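Local structure of NEQ263 (5BN3) at residues Glu237-Arg242 and Pro252-Thr257; Thr229-Ala234 and Thr257-Ile262; Ile318-Ser323 and Glu382-Asp387; Ile118-Pro123 and Lys396-Ile401. The protein forms, together with NeqA, the ATP synthase catalytic core complex of Nanoarchaeum equitans and probably binds ATP. All blocks are in the same frame, centred on the assembly; numbering follows the deposited sequence.

Contact 1. Residues Glu237-Arg242 and Pro252-Thr257; sequences EISTLR and PAYLYT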
loop_
_atom_site.group_PDB
_atom_site.type_symbol
_atom_site.label_atom_id
_atom_site.label_comp_id
_atom_site.label_asym_id
_atom_site.label_seq_id
_atom_site.Cartn_x
_atom_site.Cartn_y
_atom_site.Cartn_z
ATOM N N GLU B 237 8.287 -16.102 -12.433
ATOM C CA GLU B 237 9.313 -16.991 -11.914
ATOM C C GLU B 237 10.593 -16.863 -12.739
ATOM O O GLU B 237 11.691 -16.748 -12.191
ATOM C CB GLU B 237 8.805 -18.432 -11.914
ATOM C CG GLU B 237 9.762 -19.408 -11.275
ATOM C CD GLU B 237 9.154 -20.777 -11.067
ATOM O OE1 GLU B 237 7.935 -20.945 -11.298
ATOM O OE2 GLU B 237 9.899 -21.691 -10.666
ATOM N N ILE B 238 10.433 -16.865 -14.058
ATOM C CA ILE B 238 11.550 -16.701 -14.982
ATOM C C ILE B 238 12.145 -15.300 -14.892
ATOM O O ILE B 238 13.366 -15.136 -14.869
ATOM C CB ILE B 238 11.106 -16.985 -16.430
ATOM C CG1 ILE B 238 10.584 -18.419 -16.537
ATOM C CG2 ILE B 238 12.249 -16.753 -17.405
ATOM C CD1 ILE B 238 10.051 -18.782 -17.897
ATOM N N SER B 239 11.279 -14.293 -14.840
ATOM C CA SER B 239 11.721 -12.908 -14.722
ATOM C C SER B 239 12.561 -12.675 -13.472
ATOM O O SER B 239 13.474 -11.859 -13.487
ATOM C CB SER B 239 10.517 -11.964 -14.715
ATOM O OG SER B 239 10.927 -10.634 -14.464
ATOM N N THR B 240 12.240 -13.394 -12.399
ATOM C CA THR B 240 12.936 -13.258 -11.121
ATOM C C THR B 240 14.252 -14.046 -11.110
ATOM O O THR B 240 15.203 -13.672 -10.419
ATOM C CB THR B 240 12.031 -13.713 -9.951
ATOM O OG1 THR B 240 10.784 -13.005 -10.005
ATOM C CG2 THR B 240 12.691 -13.440 -8.619
ATOM N N LEU B 241 14.310 -15.123 -11.890
ATOM C CA LEU B 241 15.534 -15.915 -12.026
ATOM C C LEU B 241 16.594 -15.127 -12.790
ATOM O O LEU B 241 17.756 -15.067 -12.384
ATOM C CB LEU B 241 15.243 -17.247 -12.716
ATOM C CG LEU B 241 14.575 -18.300 -11.830
ATOM C CD1 LEU B 241 14.229 -19.535 -12.636
ATOM C CD2 LEU B 241 15.478 -18.664 -10.664
ATOM N N ARG B 242 16.185 -14.538 -13.908
ATOM C CA ARG B 242 16.909 -13.422 -14.486
ATOM C C ARG B 242 16.839 -12.380 -13.382
ATOM O O ARG B 242 15.833 -12.285 -12.695
ATOM C CB ARG B 242 16.161 -12.923 -15.723
ATOM C CG ARG B 242 16.999 -12.832 -16.984
ATOM C CD ARG B 242 16.255 -13.415 -18.185
ATOM N NE ARG B 242 14.929 -12.827 -18.375
ATOM C CZ ARG B 242 14.101 -13.142 -19.369
ATOM N NH1 ARG B 242 14.457 -14.041 -20.277
ATOM N NH2 ARG B 242 12.917 -12.555 -19.456
ATOM N N PRO B 252 6.769 -9.077 -14.051
ATOM C CA PRO B 252 7.694 -8.322 -14.906
ATOM C C PRO B 252 7.032 -7.105 -15.547
ATOM O O PRO B 252 5.820 -7.102 -15.774
ATOM C CB PRO B 252 8.091 -9.338 -15.987
ATOM C CG PRO B 252 7.013 -10.376 -15.965
ATOM C CD PRO B 252 6.557 -10.451 -14.539
ATOM N N ALA B 253 7.833 -6.087 -15.838
ATOM C CA ALA B 253 7.341 -4.841 -16.418
ATOM C C ALA B 253 6.694 -5.032 -17.788
ATOM O O ALA B 253 5.831 -4.248 -18.191
ATOM C CB ALA B 253 8.476 -3.844 -16.512
ATOM N N TYR B 254 7.118 -6.071 -18.501
ATOM C CA TYR B 254 6.629 -6.337 -19.849
ATOM C C TYR B 254 5.459 -7.322 -19.876
ATOM O O TYR B 254 5.173 -7.911 -20.915
ATOM C CB TYR B 254 7.771 -6.864 -20.722
ATOM C CG TYR B 254 8.542 -7.999 -20.092
ATOM C CD1 TYR B 254 8.102 -9.310 -20.200
ATOM C CD2 TYR B 254 9.713 -7.759 -19.394
ATOM C CE1 TYR B 254 8.804 -10.345 -19.627
ATOM C CE2 TYR B 254 10.421 -8.784 -18.823
ATOM C CZ TYR B 254 9.965 -10.076 -18.939
ATOM O OH TYR B 254 10.673 -11.105 -18.364
ATOM N N LEU B 255 4.784 -7.498 -18.740
ATOM C CA LEU B 255 3.684 -8.463 -18.647
ATOM C C LEU B 255 2.593 -8.222 -19.691
ATOM O O LEU B 255 2.116 -9.165 -20.319
ATOM C CB LEU B 255 3.083 -8.479 -17.236
ATOM C CG LEU B 255 1.932 -9.468 -17.022
ATOM C CD1 LEU B 255 2.370 -10.879 -17.373
ATOM C CD2 LEU B 255 1.418 -9.419 -15.593
ATOM N N TYR B 256 2.212 -6.963 -19.884
ATOM C CA TYR B 256 1.219 -6.614 -20.897
ATOM C C TYR B 256 1.670 -7.069 -22.279
ATOM O O TYR B 256 0.908 -7.686 -23.023
ATOM C CB TYR B 256 0.972 -5.102 -20.902
ATOM C CG TYR B 256 0.084 -4.614 -22.031
ATOM C CD1 TYR B 256 0.625 -4.236 -23.255
ATOM C CD2 TYR B 256 -1.289 -4.514 -21.867
ATOM C CE1 TYR B 256 -0.178 -3.789 -24.285
ATOM C CE2 TYR B 256 -2.101 -4.062 -22.892
ATOM C CZ TYR B 256 -1.539 -3.703 -24.097
ATOM O OH TYR B 256 -2.336 -3.254 -25.123
ATOM N N THR B 257 2.912 -6.747 -22.623
ATOM C CA THR B 257 3.445 -7.070 -23.941
ATOM C C THR B 257 3.545 -8.582 -24.154
ATOM O O THR B 257 3.258 -9.081 -25.240
ATOM C CB THR B 257 4.814 -6.394 -24.165
ATOM O OG1 THR B 257 4.661 -4.974 -24.045
ATOM C CG2 THR B 257 5.358 -6.715 -25.545
#
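Tyr254 starts its side chain with CG between the backbone N and the carbonyl carbon (chi1 50°), and this sends the ring from the N-cap position of helix 255-263 toward the end of helix 228-241, both helices of the nucleotide-binding domain. There Ser239 faces Pro252, and Arg242, just past the helix end, bends at chi2 and chi3 and swings its guanidinium to the phenol. The motif is a type I beta turn, Pro252 to Leu255, packed beside a helix C-terminus. Leu255 N closes the turn on Pro252 O at 3.2 Å. Proline suits its first position: its rigid ring sets CB 3.6 Å above one face of the Tyr254 ring, offset toward the rim, while the same CB lies 3.5 Å from Ser239 OG. A small serine lets the turn come this close. The guanidinium and phenol planes are 53° apart, so the two groups are not stacked; instead the Tyr254 hydroxyl sits at the edge of the guanidinium. Glu244, in the connecting loop, ties the polar ends together: OE1 forms a salt bridge with Arg242 NE and a hydrogen bond with Tyr254 OH, while OE2 bonds to Ser239 OG. Arg242 NH1 reaches beyond, to Ile32 O of strand 28-35. Between the segments themselves, Arg242 NH2 comes within 2.9 Å of Tyr254 OH.

Contact 2. Residues Thr229-Ala234 and Thr257-Ile262; sequences TNYADA and TDLASI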
loop_
_atom_site.group_PDB
_atom_site.type_symbol
_atom_site.label_atom_id
_atom_site.label_comp_id
_atom_site.label_asym_id
_atom_site.label_seq_id
_atom_site.Cartn_x
_atom_site.Cartn_y
_atom_site.Cartn_z
ATOM N N THR B 229 -3.595 -16.943 -15.140
ATOM C CA THR B 229 -2.979 -16.514 -13.889
ATOM C C THR B 229 -1.773 -17.395 -13.562
ATOM O O THR B 229 -0.775 -16.918 -13.018
ATOM C CB THR B 229 -3.991 -16.512 -12.729
ATOM O OG1 THR B 229 -5.086 -15.648 -13.060
ATOM C CG2 THR B 229 -3.341 -16.004 -11.460
ATOM N N ASN B 230 -1.863 -18.680 -13.902
ATOM C CA ASN B 230 -0.727 -19.583 -13.753
ATOM C C ASN B 230 0.374 -19.258 -14.754
ATOM O O ASN B 230 1.555 -19.422 -14.458
ATOM C CB ASN B 230 -1.154 -21.042 -13.925
ATOM C CG ASN B 230 -2.061 -21.522 -12.816
ATOM O OD1 ASN B 230 -2.070 -20.965 -11.719
ATOM N ND2 ASN B 230 -2.830 -22.568 -13.096
ATOM N N TYR B 231 -0.020 -18.815 -15.944
ATOM C CA TYR B 231 0.944 -18.405 -16.959
ATOM C C TYR B 231 1.757 -17.204 -16.493
ATOM O O TYR B 231 2.982 -17.179 -16.621
ATOM C CB TYR B 231 0.249 -18.083 -18.288
ATOM C CG TYR B 231 1.198 -17.489 -19.302
ATOM C CD1 TYR B 231 1.978 -18.303 -20.107
ATOM C CD2 TYR B 231 1.331 -16.114 -19.436
ATOM C CE1 TYR B 231 2.857 -17.765 -21.025
ATOM C CE2 TYR B 231 2.208 -15.570 -20.346
ATOM C CZ TYR B 231 2.970 -16.398 -21.134
ATOM O OH TYR B 231 3.841 -15.850 -22.047
ATOM N N ALA B 232 1.067 -16.197 -15.970
ATOM C CA ALA B 232 1.735 -15.014 -15.449
ATOM C C ALA B 232 2.689 -15.371 -14.311
ATOM O O ALA B 232 3.759 -14.775 -14.182
ATOM C CB ALA B 232 0.713 -13.994 -14.986
ATOM N N ASP B 233 2.292 -16.340 -13.490
ATOM C CA ASP B 233 3.108 -16.785 -12.365
ATOM C C ASP B 233 4.420 -17.395 -12.854
ATOM O O ASP B 233 5.484 -17.151 -12.284
ATOM C CB ASP B 233 2.335 -17.800 -11.520
ATOM C CG ASP B 233 3.123 -18.284 -10.320
ATOM O OD1 ASP B 233 3.960 -19.200 -10.481
ATOM O OD2 ASP B 233 2.907 -17.757 -9.206
ATOM N N ALA B 234 4.335 -18.190 -13.912
ATOM C CA ALA B 234 5.516 -18.805 -14.502
ATOM C C ALA B 234 6.431 -17.751 -15.120
ATOM O O ALA B 234 7.656 -17.841 -15.009
ATOM C CB ALA B 234 5.112 -19.834 -15.536
ATOM N N THR B 257 2.912 -6.747 -22.623
ATOM C CA THR B 257 3.445 -7.070 -23.941
ATOM C C THR B 257 3.545 -8.582 -24.154
ATOM O O THR B 257 3.258 -9.081 -25.240
ATOM C CB THR B 257 4.814 -6.394 -24.165
ATOM O OG1 THR B 257 4.661 -4.974 -24.045
ATOM C CG2 THR B 257 5.358 -6.715 -25.545
ATOM N N ASP B 258 3.933 -9.311 -23.113
ATOM C CA ASP B 258 4.037 -10.760 -23.222
ATOM C C ASP B 258 2.667 -11.419 -23.363
ATOM O O ASP B 258 2.491 -12.328 -24.174
ATOM C CB ASP B 258 4.789 -11.341 -22.029
ATOM C CG ASP B 258 5.001 -12.831 -22.152
ATOM O OD1 ASP B 258 6.030 -13.245 -22.727
ATOM O OD2 ASP B 258 4.134 -13.596 -21.685
ATOM N N LEU B 259 1.695 -10.960 -22.578
ATOM C CA LEU B 259 0.328 -11.466 -22.693
ATOM C C LEU B 259 -0.237 -11.185 -24.083
ATOM O O LEU B 259 -0.927 -12.021 -24.668
ATOM C CB LEU B 259 -0.570 -10.850 -21.614
ATOM C CG LEU B 259 -0.367 -11.332 -20.175
ATOM C CD1 LEU B 259 -1.270 -10.571 -19.208
ATOM C CD2 LEU B 259 -0.628 -12.827 -20.072
ATOM N N ALA B 260 0.072 -10.007 -24.612
ATOM C CA ALA B 260 -0.382 -9.625 -25.942
ATOM C C ALA B 260 0.248 -10.498 -27.017
ATOM O O ALA B 260 -0.395 -10.822 -28.014
ATOM C CB ALA B 260 -0.076 -8.171 -26.202
ATOM N N SER B 261 1.506 -10.883 -26.813
ATOM C CA SER B 261 2.213 -11.723 -27.779
ATOM C C SER B 261 1.566 -13.101 -27.885
ATOM O O SER B 261 1.883 -13.882 -28.781
ATOM C CB SER B 261 3.689 -11.860 -27.401
ATOM O OG SER B 261 3.860 -12.805 -26.362
ATOM N N ILE B 262 0.656 -13.391 -26.959
ATOM C CA ILE B 262 -0.143 -14.607 -27.003
ATOM C C ILE B 262 -1.556 -14.326 -27.525
ATOM O O ILE B 262 -2.000 -14.952 -28.488
ATOM C CB ILE B 262 -0.217 -15.251 -25.609
ATOM C CG1 ILE B 262 1.155 -15.793 -25.214
ATOM C CG2 ILE B 262 -1.240 -16.368 -25.572
ATOM C CD1 ILE B 262 1.152 -16.468 -23.889
#
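The Tyr231 ring and the Asp258 carboxylate are nearly coplanar, 17° apart, with Asp258 OD2 at the edge of the ring and in its plane. Ile262 CD1 and Leu259 CD2 approach the same ring obliquely, the first 3.3 Å from Tyr231 CZ and the second 3.9 Å from Tyr231 CD2. Tyr231 OH donates to Asp258 OD2; the modelled 2.3 Å is very short, and its exact value is doubtful. With CG of Tyr231 trans to the backbone N (173°), the phenol reaches across the gap. Arg204 pairs with both residues, its NH2 forming a salt bridge with Asp258 OD1 and its NH1 a hydrogen bond with Tyr231 OH. Tyrosine suits the place because one side chain offers both an apolar ring and a polar tip. The axes of segments 229-234 and 257-262 come within 11.6 Å, at 128° between their N-to-C directions. Two further helices of the nucleotide-binding domain each pack on both members of the pair: helix 196-215 on Tyr231 and Ile262, helix 290-296 on Ala232 and Leu259.

Contact 3. Residues Ile318-Ser323 and Glu382-Asp387; sequences IDLLKS and EFIKQD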
loop_
_atom_site.group_PDB
_atom_site.type_symbol
_atom_site.label_atom_id
_atom_site.label_comp_id
_atom_site.label_asym_id
_atom_site.label_seq_id
_atom_site.Cartn_x
_atom_site.Cartn_y
_atom_site.Cartn_z
ATOM N N ILE B 318 -23.167 -15.534 -15.033
ATOM C CA ILE B 318 -22.603 -14.434 -15.811
ATOM C C ILE B 318 -23.166 -13.064 -15.423
ATOM O O ILE B 318 -24.379 -12.842 -15.465
ATOM C CB ILE B 318 -22.819 -14.664 -17.324
ATOM C CG1 ILE B 318 -21.995 -15.863 -17.795
ATOM C CG2 ILE B 318 -22.440 -13.428 -18.118
ATOM C CD1 ILE B 318 -22.149 -16.175 -19.272
ATOM N N ASP B 319 -22.272 -12.152 -15.046
ATOM C CA ASP B 319 -22.634 -10.760 -14.792
ATOM C C ASP B 319 -22.891 -10.074 -16.131
ATOM O O ASP B 319 -21.958 -9.814 -16.892
ATOM C CB ASP B 319 -21.501 -10.057 -14.030
ATOM C CG ASP B 319 -21.893 -8.678 -13.514
ATOM O OD1 ASP B 319 -22.563 -7.910 -14.242
ATOM O OD2 ASP B 319 -21.515 -8.352 -12.367
ATOM N N LEU B 320 -24.159 -9.786 -16.417
ATOM C CA LEU B 320 -24.558 -9.228 -17.710
ATOM C C LEU B 320 -23.978 -7.844 -17.980
ATOM O O LEU B 320 -23.822 -7.447 -19.134
ATOM C CB LEU B 320 -26.087 -9.163 -17.819
ATOM C CG LEU B 320 -26.834 -10.453 -18.151
ATOM C CD1 LEU B 320 -28.333 -10.203 -18.218
ATOM C CD2 LEU B 320 -26.341 -11.017 -19.465
ATOM N N LEU B 321 -23.655 -7.115 -16.918
ATOM C CA LEU B 321 -23.222 -5.730 -17.062
ATOM C C LEU B 321 -21.702 -5.562 -17.027
ATOM O O LEU B 321 -21.156 -4.689 -17.699
ATOM C CB LEU B 321 -23.908 -4.846 -16.017
ATOM C CG LEU B 321 -25.428 -4.797 -16.189
ATOM C CD1 LEU B 321 -26.090 -3.933 -15.134
ATOM C CD2 LEU B 321 -25.755 -4.279 -17.568
ATOM N N LYS B 322 -21.021 -6.406 -16.259
ATOM C CA LYS B 322 -19.561 -6.386 -16.238
ATOM C C LYS B 322 -18.980 -7.076 -17.465
ATOM O O LYS B 322 -17.843 -6.814 -17.857
ATOM C CB LYS B 322 -19.024 -7.043 -14.964
ATOM C CG LYS B 322 -19.221 -6.215 -13.705
ATOM C CD LYS B 322 -18.579 -6.898 -12.504
ATOM C CE LYS B 322 -18.797 -6.107 -11.222
ATOM N NZ LYS B 322 -18.279 -6.841 -10.032
ATOM N N SER B 323 -19.768 -7.962 -18.066
ATOM C CA SER B 323 -19.337 -8.669 -19.265
ATOM C C SER B 323 -19.414 -7.760 -20.486
ATOM O O SER B 323 -20.152 -6.769 -20.494
ATOM C CB SER B 323 -20.167 -9.934 -19.490
ATOM O OG SER B 323 -20.028 -10.825 -18.399
ATOM N N GLU B 382 -34.927 -16.717 -15.248
ATOM C CA GLU B 382 -35.468 -17.360 -16.443
ATOM C C GLU B 382 -34.620 -17.166 -17.700
ATOM O O GLU B 382 -34.712 -17.951 -18.639
ATOM C CB GLU B 382 -36.902 -16.875 -16.697
ATOM C CG GLU B 382 -37.820 -17.006 -15.487
ATOM C CD GLU B 382 -39.283 -16.820 -15.841
ATOM O OE1 GLU B 382 -39.577 -16.501 -17.012
ATOM O OE2 GLU B 382 -40.139 -16.998 -14.949
ATOM N N PHE B 383 -33.797 -16.124 -17.715
ATOM C CA PHE B 383 -32.981 -15.823 -18.887
ATOM C C PHE B 383 -31.536 -16.288 -18.703
ATOM O O PHE B 383 -31.015 -17.057 -19.510
ATOM C CB PHE B 383 -33.034 -14.323 -19.197
ATOM C CG PHE B 383 -32.243 -13.924 -20.406
ATOM C CD1 PHE B 383 -32.761 -14.107 -21.679
ATOM C CD2 PHE B 383 -30.986 -13.353 -20.271
ATOM C CE1 PHE B 383 -32.035 -13.737 -22.799
ATOM C CE2 PHE B 383 -30.256 -12.981 -21.388
ATOM C CZ PHE B 383 -30.780 -13.173 -22.652
ATOM N N ILE B 384 -30.894 -15.820 -17.637
ATOM C CA ILE B 384 -29.519 -16.211 -17.339
ATOM C C ILE B 384 -29.434 -17.679 -16.926
ATOM O O ILE B 384 -28.629 -18.435 -17.470
ATOM C CB ILE B 384 -28.905 -15.323 -16.232
ATOM C CG1 ILE B 384 -28.880 -13.860 -16.681
ATOM C CG2 ILE B 384 -27.502 -15.789 -15.887
ATOM C CD1 ILE B 384 -28.295 -12.919 -15.647
ATOM N N LYS B 385 -30.266 -18.074 -15.964
ATOM C CA LYS B 385 -30.291 -19.453 -15.482
ATOM C C LYS B 385 -30.650 -20.394 -16.630
ATOM O O LYS B 385 -31.648 -20.193 -17.326
ATOM C CB LYS B 385 -31.286 -19.603 -14.325
ATOM C CG LYS B 385 -31.251 -20.966 -13.633
ATOM C CD LYS B 385 -32.227 -21.028 -12.458
ATOM C CE LYS B 385 -32.264 -22.414 -11.823
ATOM N NZ LYS B 385 -31.020 -22.750 -11.078
ATOM N N GLN B 386 -29.819 -21.413 -16.824
ATOM C CA GLN B 386 -29.933 -22.308 -17.969
ATOM C C GLN B 386 -29.112 -23.566 -17.701
ATOM O O GLN B 386 -28.034 -23.488 -17.112
ATOM C CB GLN B 386 -29.429 -21.593 -19.228
ATOM C CG GLN B 386 -29.313 -22.465 -20.465
ATOM C CD GLN B 386 -28.758 -21.710 -21.656
ATOM O OE1 GLN B 386 -28.797 -20.478 -21.701
ATOM N NE2 GLN B 386 -28.235 -22.446 -22.628
ATOM N N ASP B 387 -29.613 -24.721 -18.126
ATOM C CA ASP B 387 -28.916 -25.979 -17.866
ATOM C C ASP B 387 -27.617 -26.109 -18.666
ATOM O O ASP B 387 -27.491 -25.574 -19.769
ATOM C CB ASP B 387 -29.824 -27.178 -18.150
ATOM C CG ASP B 387 -29.236 -28.483 -17.651
ATOM O OD1 ASP B 387 -28.505 -29.143 -18.422
ATOM O OD2 ASP B 387 -29.493 -28.847 -16.484
#
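Leu320 and Ile384 reach toward each other and meet tip to tip, Leu320 CD1 standing 3.7 Å from Ile384 CD1. Both point across the gap from their first bond on, and Ile384 CG1 (chi1 -61°) and Leu320 CG (-79°) both lie trans to the carbonyl carbon. Ile384 then continues fully extended, which brings CD1 to the end of a long apolar arm; besides Leu320 it meets the backbone, 3.9 Å from Ile318 O. Leucine and isoleucine, branched and purely apolar, fill this buried joint without bringing polar groups that need partners. The leucine is presented by a polar turn. Asp319 OD1 accepts from Leu321 N nearly in line with its own C-O bond, an Asx turn, and from Lys322 N at 3.0 Å, from above the carboxylate plane. Asp319 O is gripped twice as well, Ser323 N and Ser323 OG coming from opposite faces of its plane, the hydroxyl at 2.6 Å. Aspartate and serine, short and polar, suit a turn with helical angles at 320-322 that is not a regular helix. Leu321 O and Ser323 O are also held by Arg412 of a neighbouring alpha chain. The contact joins the loop before strand 324-325, in the nucleotide-binding domain, to the end of helix 367-384 in the C-terminal domain. With methyl groups doing the touching, against a leucine and a backbone carbonyl, it relies on packing and burial rather than on hydrogen bonds between the segments.

Contact 4. Residues Ile118-Pro123 and Lys396-Ile401; sequences IDVAHP and KSFEII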
loop_
_atom_site.group_PDB
_atom_site.type_symbol
_atom_site.label_atom_id
_atom_site.label_comp_id
_atom_site.label_asym_id
_atom_site.label_seq_id
_atom_site.Cartn_x
_atom_site.Cartn_y
_atom_site.Cartn_z
ATOM N N ILE B 118 -25.026 -15.040 -23.073
ATOM C CA ILE B 118 -23.964 -14.669 -24.003
ATOM C C ILE B 118 -24.527 -14.184 -25.342
ATOM O O ILE B 118 -24.241 -13.069 -25.773
ATOM C CB ILE B 118 -23.011 -15.855 -24.264
ATOM C CG1 ILE B 118 -22.198 -16.178 -23.006
ATOM C CG2 ILE B 118 -22.078 -15.549 -25.427
ATOM C CD1 ILE B 118 -21.255 -17.358 -23.171
ATOM N N ASP B 119 -25.337 -15.020 -25.989
ATOM C CA ASP B 119 -25.769 -14.780 -27.371
ATOM C C ASP B 119 -26.500 -13.460 -27.645
ATOM O O ASP B 119 -26.284 -12.838 -28.684
ATOM C CB ASP B 119 -26.621 -15.952 -27.872
ATOM C CG ASP B 119 -25.812 -17.216 -28.087
ATOM O OD1 ASP B 119 -24.567 -17.131 -28.151
ATOM O OD2 ASP B 119 -26.426 -18.297 -28.205
ATOM N N VAL B 120 -27.367 -13.041 -26.730
ATOM C CA VAL B 120 -28.154 -11.828 -26.948
ATOM C C VAL B 120 -27.319 -10.551 -26.847
ATOM O O VAL B 120 -27.179 -9.815 -27.821
ATOM C CB VAL B 120 -29.347 -11.740 -25.972
ATOM C CG1 VAL B 120 -30.112 -10.450 -26.190
ATOM C CG2 VAL B 120 -30.269 -12.931 -26.164
ATOM N N ALA B 121 -26.750 -10.303 -25.674
ATOM C CA ALA B 121 -26.065 -9.037 -25.428
ATOM C C ALA B 121 -24.561 -9.074 -25.689
ATOM O O ALA B 121 -23.967 -8.053 -26.016
ATOM C CB ALA B 121 -26.340 -8.560 -24.020
ATOM N N HIS B 122 -23.940 -10.240 -25.541
ATOM C CA HIS B 122 -22.483 -10.325 -25.672
ATOM C C HIS B 122 -22.004 -11.456 -26.582
ATOM O O HIS B 122 -21.168 -12.262 -26.167
ATOM C CB HIS B 122 -21.847 -10.496 -24.286
ATOM C CG HIS B 122 -22.414 -9.585 -23.242
ATOM N ND1 HIS B 122 -22.275 -8.215 -23.287
ATOM C CD2 HIS B 122 -23.115 -9.852 -22.110
ATOM C CE1 HIS B 122 -22.869 -7.676 -22.238
ATOM N NE2 HIS B 122 -23.385 -8.649 -21.507
ATOM N N PRO B 123 -22.513 -11.515 -27.829
ATOM C CA PRO B 123 -22.194 -12.683 -28.656
ATOM C C PRO B 123 -20.724 -12.777 -29.044
ATOM O O PRO B 123 -20.055 -11.755 -29.230
ATOM C CB PRO B 123 -23.053 -12.473 -29.908
ATOM C CG PRO B 123 -23.258 -11.001 -29.984
ATOM C CD PRO B 123 -23.341 -10.535 -28.555
ATOM N N LYS B 396 -35.336 -18.387 -29.424
ATOM C CA LYS B 396 -35.834 -18.797 -28.115
ATOM C C LYS B 396 -35.434 -17.788 -27.040
ATOM O O LYS B 396 -36.222 -17.470 -26.148
ATOM C CB LYS B 396 -35.319 -20.195 -27.756
ATOM C CG LYS B 396 -35.737 -20.685 -26.375
ATOM C CD LYS B 396 -37.254 -20.711 -26.229
ATOM C CE LYS B 396 -37.679 -21.108 -24.822
ATOM N NZ LYS B 396 -37.246 -22.482 -24.458
ATOM N N SER B 397 -34.210 -17.278 -27.137
ATOM C CA SER B 397 -33.720 -16.277 -26.194
ATOM C C SER B 397 -34.520 -14.976 -26.287
ATOM O O SER B 397 -34.794 -14.337 -25.270
ATOM C CB SER B 397 -32.231 -16.006 -26.430
ATOM O OG SER B 397 -31.448 -17.147 -26.115
ATOM N N PHE B 398 -34.890 -14.593 -27.507
ATOM C CA PHE B 398 -35.720 -13.411 -27.728
ATOM C C PHE B 398 -37.113 -13.602 -27.132
ATOM O O PHE B 398 -37.678 -12.679 -26.547
ATOM C CB PHE B 398 -35.845 -13.111 -29.226
ATOM C CG PHE B 398 -34.577 -12.607 -29.861
ATOM C CD1 PHE B 398 -33.538 -12.107 -29.087
ATOM C CD2 PHE B 398 -34.432 -12.622 -31.241
ATOM C CE1 PHE B 398 -32.375 -11.640 -29.681
ATOM C CE2 PHE B 398 -33.275 -12.157 -31.839
ATOM C CZ PHE B 398 -32.246 -11.663 -31.058
ATOM N N GLU B 399 -37.660 -14.806 -27.295
ATOM C CA GLU B 399 -38.980 -15.146 -26.766
ATOM C C GLU B 399 -39.032 -15.034 -25.246
ATOM O O GLU B 399 -40.029 -14.577 -24.683
ATOM C CB GLU B 399 -39.376 -16.566 -27.186
ATOM C CG GLU B 399 -39.707 -16.724 -28.660
ATOM C CD GLU B 399 -40.048 -18.156 -29.023
ATOM O OE1 GLU B 399 -40.342 -18.949 -28.101
ATOM O OE2 GLU B 399 -40.017 -18.492 -30.226
ATOM N N ILE B 400 -37.962 -15.467 -24.586
ATOM C CA ILE B 400 -37.864 -15.365 -23.134
ATOM C C ILE B 400 -37.893 -13.900 -22.699
ATOM O O ILE B 400 -38.605 -13.539 -21.762
ATOM C CB ILE B 400 -36.586 -16.057 -22.602
ATOM C CG1 ILE B 400 -36.653 -17.566 -22.857
ATOM C CG2 ILE B 400 -36.416 -15.798 -21.121
ATOM C CD1 ILE B 400 -35.398 -18.318 -22.442
ATOM N N ILE B 401 -37.128 -13.062 -23.395
ATOM C CA ILE B 401 -37.100 -11.628 -23.120
ATOM C C ILE B 401 -38.490 -11.013 -23.292
ATOM O O ILE B 401 -38.937 -10.233 -22.449
ATOM C CB ILE B 401 -36.086 -10.899 -24.031
ATOM C CG1 ILE B 401 -34.659 -11.364 -23.722
ATOM C CG2 ILE B 401 -36.183 -9.398 -23.852
ATOM C CD1 ILE B 401 -33.599 -10.747 -24.625
HETATM O O HOH W 1 -29.347 -18.006 -27.509
#
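Ser397 OG donates to a water at 2.7 Å, and that water in turn donates to Asp119 OD2 at 3.0 Å. Ser397 OG is also bonded to Ser116 OG, while Asp119 OD2 takes a further bond from Gly114 N, so both ends of the bridge have a second hold. The bridge links helix 116-119 of the nucleotide-binding domain to helix 394-408 of the C-terminal helical domain. Beside it the joint turns apolar. Val120 lies on the loop that follows the short helix and divides its two methyls between successive helix turns: CG2 packs 3.7 Å from Ser397 CB, and CG1, trans to the backbone N (178°), heads for Ile401, one turn on. A forked, compact valine suits this double task, and a small serine opposite leaves room for it. Phe398 comes in from the flank, its CE1 4.3 Å from Val120 CG2; the ring is stacked with Tyr339 and meets His336 edge-to-face, both from helix 334-356. Ile401 completes the joint tip to tip, its CD1 lying 3.8 Å from Val120 CG1.

The four contacts form two clusters. Contacts 1 and 2, centres 9 Å apart, share Thr257 and both join helix 228-241 to helix 255-263 within the nucleotide-binding domain; contact 1 is nested inside the loop closed by contact 2. Contacts 3 and 4, centres 10 Å apart, both join that domain to the C-terminal helices, through helix 367-384 and the next one, helix 394-408. They touch through Leu320 O and His122 NE2, and Phe383 packs on Val120 and Ile401. Contact 4 spans all the others along the chain. Contacts 1 and 4 lie about 41 Å apart between centres, on opposite sides of the chain's centre: one cluster packs within a domain, the other joins two.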